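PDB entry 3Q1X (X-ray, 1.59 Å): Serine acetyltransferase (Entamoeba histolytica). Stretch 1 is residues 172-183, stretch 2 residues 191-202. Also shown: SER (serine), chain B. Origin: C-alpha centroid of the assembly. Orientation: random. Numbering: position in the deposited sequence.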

# COMPACT_ATOMS: atom_id res chain seq x y z
N ILE A 172 12.57 -6.05 -17.92
CA ILE A 172 11.51 -7.06 -17.92
C ILE A 172 10.93 -7.28 -19.32
O ILE A 172 10.45 -6.34 -19.96
CB ILE A 172 10.36 -6.70 -16.92
CG1 ILE A 172 10.92 -6.28 -15.55
CG2 ILE A 172 9.40 -7.87 -16.77
CD1 ILE A 172 9.87 -5.76 -14.57
N LYS A 173 10.99 -8.52 -19.78
CA LYS A 173 10.43 -8.88 -21.08
C LYS A 173 8.90 -8.97 -21.03
O LYS A 173 8.30 -8.69 -19.99
CB LYS A 173 11.06 -10.17 -21.61
CG LYS A 173 12.56 -10.01 -21.91
CD LYS A 173 13.09 -11.13 -22.77
CE LYS A 173 14.53 -10.87 -23.19
NZ LYS A 173 15.38 -12.10 -23.08
N GLY A 174 8.29 -9.33 -22.16
CA GLY A 174 6.83 -9.34 -22.30
C GLY A 174 6.11 -10.52 -21.67
O GLY A 174 6.73 -11.38 -21.04
N HIS A 175 4.80 -10.57 -21.88
CA HIS A 175 3.93 -11.55 -21.24
C HIS A 175 4.18 -11.63 -19.73
O HIS A 175 4.27 -12.71 -19.15
CB HIS A 175 4.08 -12.94 -21.88
CG HIS A 175 3.71 -12.98 -23.33
ND1 HIS A 175 2.44 -13.31 -23.77
CD2 HIS A 175 4.44 -12.74 -24.44
CE1 HIS A 175 2.41 -13.27 -25.09
NE2 HIS A 175 3.61 -12.93 -25.53
N PHE A 176 4.31 -10.46 -19.12
CA PHE A 176 4.66 -10.34 -17.72
C PHE A 176 3.39 -10.16 -16.88
O PHE A 176 2.50 -9.38 -17.24
CB PHE A 176 5.63 -9.16 -17.52
CG PHE A 176 6.10 -9.00 -16.10
CD1 PHE A 176 6.77 -10.02 -15.44
CD2 PHE A 176 5.89 -7.81 -15.43
CE1 PHE A 176 7.20 -9.86 -14.12
CE2 PHE A 176 6.33 -7.62 -14.11
CZ PHE A 176 6.99 -8.66 -13.45
N PHE A 177 3.32 -10.88 -15.77
CA PHE A 177 2.16 -10.79 -14.88
C PHE A 177 2.52 -10.85 -13.41
O PHE A 177 3.13 -11.82 -12.95
CB PHE A 177 1.15 -11.89 -15.22
CG PHE A 177 -0.10 -11.89 -14.36
CD1 PHE A 177 -0.80 -10.71 -14.08
CD2 PHE A 177 -0.61 -13.09 -13.87
CE1 PHE A 177 -1.97 -10.73 -13.30
CE2 PHE A 177 -1.77 -13.13 -13.09
CZ PHE A 177 -2.45 -11.94 -12.81
N ILE A 178 2.15 -9.80 -12.68
CA ILE A 178 2.18 -9.81 -11.22
C ILE A 178 0.73 -9.93 -10.73
O ILE A 178 -0.08 -9.03 -10.95
CB ILE A 178 2.83 -8.52 -10.64
CG1 ILE A 178 4.30 -8.40 -11.06
CG2 ILE A 178 2.70 -8.51 -9.12
CD1 ILE A 178 4.84 -6.98 -11.01
N ASP A 179 0.41 -11.04 -10.07
CA ASP A 179 -0.91 -11.22 -9.48
C ASP A 179 -0.89 -10.80 -8.03
O ASP A 179 0.03 -11.16 -7.29
CB ASP A 179 -1.34 -12.69 -9.58
CG ASP A 179 -2.84 -12.87 -9.43
OD1 ASP A 179 -3.61 -11.88 -9.31
OD2 ASP A 179 -3.27 -14.03 -9.46
N HIS A 180 -1.92 -10.04 -7.64
CA HIS A 180 -2.10 -9.51 -6.27
C HIS A 180 -1.10 -8.40 -5.97
O HIS A 180 -1.50 -7.23 -5.81
CB HIS A 180 -2.11 -10.65 -5.24
CG HIS A 180 -3.28 -11.56 -5.38
ND1 HIS A 180 -3.16 -12.88 -5.76
CD2 HIS A 180 -4.61 -11.33 -5.24
CE1 HIS A 180 -4.36 -13.43 -5.81
NE2 HIS A 180 -5.26 -12.51 -5.50
N GLY A 181 0.18 -8.75 -5.87
CA GLY A 181 1.24 -7.78 -6.07
C GLY A 181 1.78 -7.10 -4.83
O GLY A 181 2.94 -6.69 -4.83
N VAL A 182 0.97 -6.96 -3.79
CA VAL A 182 1.47 -6.28 -2.60
C VAL A 182 2.75 -6.94 -2.09
O VAL A 182 2.80 -8.16 -1.89
CB VAL A 182 0.41 -6.15 -1.50
CG1 VAL A 182 1.04 -5.69 -0.20
CG2 VAL A 182 -0.67 -5.16 -1.93
N GLY A 183 3.79 -6.13 -1.90
CA GLY A 183 5.06 -6.59 -1.36
C GLY A 183 6.07 -7.07 -2.38
O GLY A 183 7.18 -7.45 -2.01
N ILE A 191 16.95 -8.79 -13.94
CA ILE A 191 16.64 -9.06 -15.35
C ILE A 191 15.63 -10.19 -15.38
O ILE A 191 15.85 -11.24 -14.78
CB ILE A 191 17.92 -9.45 -16.15
CG1 ILE A 191 18.97 -8.32 -16.11
CG2 ILE A 191 17.56 -9.91 -17.58
CD1 ILE A 191 18.95 -7.34 -17.27
N ILE A 192 14.51 -9.98 -16.08
CA ILE A 192 13.42 -10.94 -16.08
C ILE A 192 13.01 -11.26 -17.52
O ILE A 192 12.75 -10.36 -18.31
CB ILE A 192 12.18 -10.40 -15.31
CG1 ILE A 192 12.54 -10.13 -13.84
CG2 ILE A 192 11.01 -11.36 -15.43
CD1 ILE A 192 11.46 -9.36 -13.08
N GLY A 193 12.94 -12.54 -17.84
CA GLY A 193 12.60 -12.96 -19.19
C GLY A 193 11.11 -12.90 -19.48
O GLY A 193 10.33 -12.27 -18.75
N GLU A 194 10.72 -13.57 -20.57
CA GLU A 194 9.34 -13.62 -21.03
C GLU A 194 8.51 -14.54 -20.15
O GLU A 194 9.05 -15.48 -19.55
CB GLU A 194 9.31 -14.15 -22.48
CG GLU A 194 8.07 -13.81 -23.29
CD GLU A 194 8.11 -12.41 -23.90
OE1 GLU A 194 7.05 -11.95 -24.39
OE2 GLU A 194 9.18 -11.77 -23.89
N TRP A 195 7.20 -14.29 -20.07
CA TRP A 195 6.28 -15.18 -19.36
C TRP A 195 6.66 -15.42 -17.90
O TRP A 195 6.70 -16.56 -17.43
CB TRP A 195 6.12 -16.51 -20.12
CG TRP A 195 5.12 -16.44 -21.21
CD1 TRP A 195 5.38 -16.42 -22.55
CD2 TRP A 195 3.70 -16.40 -21.06
NE1 TRP A 195 4.20 -16.37 -23.25
CE2 TRP A 195 3.15 -16.35 -22.36
CE3 TRP A 195 2.84 -16.40 -19.96
CZ2 TRP A 195 1.77 -16.29 -22.59
CZ3 TRP A 195 1.46 -16.34 -20.18
CH2 TRP A 195 0.95 -16.29 -21.49
N CYS A 196 6.94 -14.34 -17.19
CA CYS A 196 7.20 -14.43 -15.76
C CYS A 196 5.90 -14.15 -15.03
O CYS A 196 5.20 -13.17 -15.32
CB CYS A 196 8.29 -13.46 -15.32
SG CYS A 196 8.83 -13.72 -13.63
N ARG A 197 5.55 -15.06 -14.13
CA ARG A 197 4.36 -14.91 -13.30
C ARG A 197 4.79 -14.77 -11.85
O ARG A 197 5.43 -15.66 -11.30
CB ARG A 197 3.45 -16.13 -13.46
CG ARG A 197 2.09 -16.00 -12.80
CD ARG A 197 1.25 -17.23 -13.09
NE ARG A 197 0.99 -17.39 -14.52
CZ ARG A 197 0.47 -18.48 -15.09
NH1 ARG A 197 0.15 -19.54 -14.35
NH2 ARG A 197 0.28 -18.50 -16.40
N ILE A 198 4.45 -13.64 -11.24
CA ILE A 198 4.92 -13.30 -9.90
C ILE A 198 3.75 -13.00 -8.97
O ILE A 198 2.84 -12.25 -9.33
CB ILE A 198 5.89 -12.08 -9.93
CG1 ILE A 198 7.17 -12.43 -10.69
CG2 ILE A 198 6.21 -11.56 -8.52
CD1 ILE A 198 8.17 -11.28 -10.82
N TYR A 199 3.80 -13.58 -7.77
CA TYR A 199 2.78 -13.37 -6.76
C TYR A 199 3.18 -12.37 -5.67
O TYR A 199 4.32 -11.86 -5.62
CB TYR A 199 2.37 -14.71 -6.15
CG TYR A 199 1.58 -15.54 -7.12
CD1 TYR A 199 0.19 -15.41 -7.19
CD2 TYR A 199 2.22 -16.42 -8.00
CE1 TYR A 199 -0.54 -16.15 -8.11
CE2 TYR A 199 1.49 -17.17 -8.93
CZ TYR A 199 0.11 -17.03 -8.97
OH TYR A 199 -0.63 -17.76 -9.88
N GLN A 200 2.21 -12.10 -4.79
CA GLN A 200 2.37 -11.18 -3.68
C GLN A 200 3.62 -11.52 -2.86
O GLN A 200 4.00 -12.69 -2.77
CB GLN A 200 1.11 -11.19 -2.79
CG GLN A 200 0.72 -12.54 -2.17
CD GLN A 200 -0.17 -13.41 -3.06
OE1 GLN A 200 -0.10 -13.34 -4.28
NE2 GLN A 200 -0.99 -14.25 -2.43
N SER A 201 4.27 -10.49 -2.33
CA SER A 201 5.38 -10.65 -1.40
C SER A 201 6.65 -11.30 -1.96
O SER A 201 7.49 -11.80 -1.19
CB SER A 201 4.90 -11.41 -0.15
OG SER A 201 4.11 -10.57 0.66
N VAL A 202 6.80 -11.28 -3.28
CA VAL A 202 7.99 -11.83 -3.93
C VAL A 202 9.07 -10.77 -4.04
O VAL A 202 8.81 -9.67 -4.53
CB VAL A 202 7.67 -12.40 -5.32
CG1 VAL A 202 8.94 -12.52 -6.18
CG2 VAL A 202 6.98 -13.74 -5.17
N SER B . -5.76 -14.78 -8.67
CA SER B . -5.54 -16.25 -8.52
C SER B . -6.86 -16.99 -8.41
O SER B . -7.93 -16.37 -8.37
CB SER B . -4.67 -16.54 -7.29
OG SER B . -5.34 -16.18 -6.09
OXT SER B . -6.89 -18.21 -8.36
O HOH W 1 7.58 -11.73 -18.18
O HOH W 2 3.29 -14.24 -17.06
O HOH W 3 -2.75 -16.43 -10.53

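The two stretches, at least 16 residues apart wherever they touch, run parallel as neighbouring rungs and bury 1033 Å² between them. Backbone bonds set the register: K173 N donates to I192 O (2.9 Å), W195 N to G174 O (3.1 Å), F177 N to C196 O (3.0 Å), I198 N to F177 O (2.8 Å), D179 N to I198 O (2.8 Å) and S201 N to V182 O (2.8 Å). Like positions lie side by side, and in several pairs, I172 with I192, I178 with I198 and F177 with R197, the chi1 rotamers match. I172 and I192 are both m,t, which lays I172 CG1 4.0 Å from I192 CD1. I178 and I198, on the same sheet face, repeat the m,t pair, with I178 CG1 4.2 Å from I198 CB. F176, chi1 t, starts sideways, but its ring swings nearer the other stretch: F176 CD1 lies 3.8 Å from C196 CB, and F176 CE1 lies 3.7 Å from I198 CD1, which meets the ring edge, and 4.3 Å from I192 CG2. On the sheet face opposite the isoleucines, F177 and R197 are both t at chi1; the aliphatic part of the arginine packs against the phenylalanine, R197 CG 4.1 Å from F177 CD2, while its guanidinium NH1 bonds elsewhere in the structure.

At the corner, H175 (phi/psi 48/45) and W195 (56/48) share a left-handed backbone and an m chi1. The like conformations bring the imidazole over the indole in an offset stack, 17° between planes, and H175 CB sits squarely over the five-membered indole ring. Nearby, E194 leaves its backbone sideways, and with chi1 t and chi2 p its carboxylate ends nearer stretch 1, where G174 N makes a weak hydrogen bond to E194 OE2 (3.1 Å). K173 points its CA-to-CB bond toward stretch 2, putting K173 CB 3.4 Å from E194 OE2, while its m,t,t chain leads the amine out of the contact. Water 1 fills the corner, donating to G174 O and G193 O and accepting from C196 N.

At the other end, D179 takes chi1 t and receives a hydrogen bond from the bound serine, SER N to D179 OD2 (2.7 Å), a substrate contact fitting a serine acetyltransferase. Y199, chi1 m, leaves its backbone away from stretch 1, yet its ring returns, Y199 CE1 3.7 Å from D179 OD2; water 3 joins that oxygen to Y199 OH. H180, chi1 m, presents its ring edge to SER OG, 2.9 Å from H180 CE1. A type II turn runs from Y199 to V202, and G183, at phi 90°, has a backbone that calls for glycine.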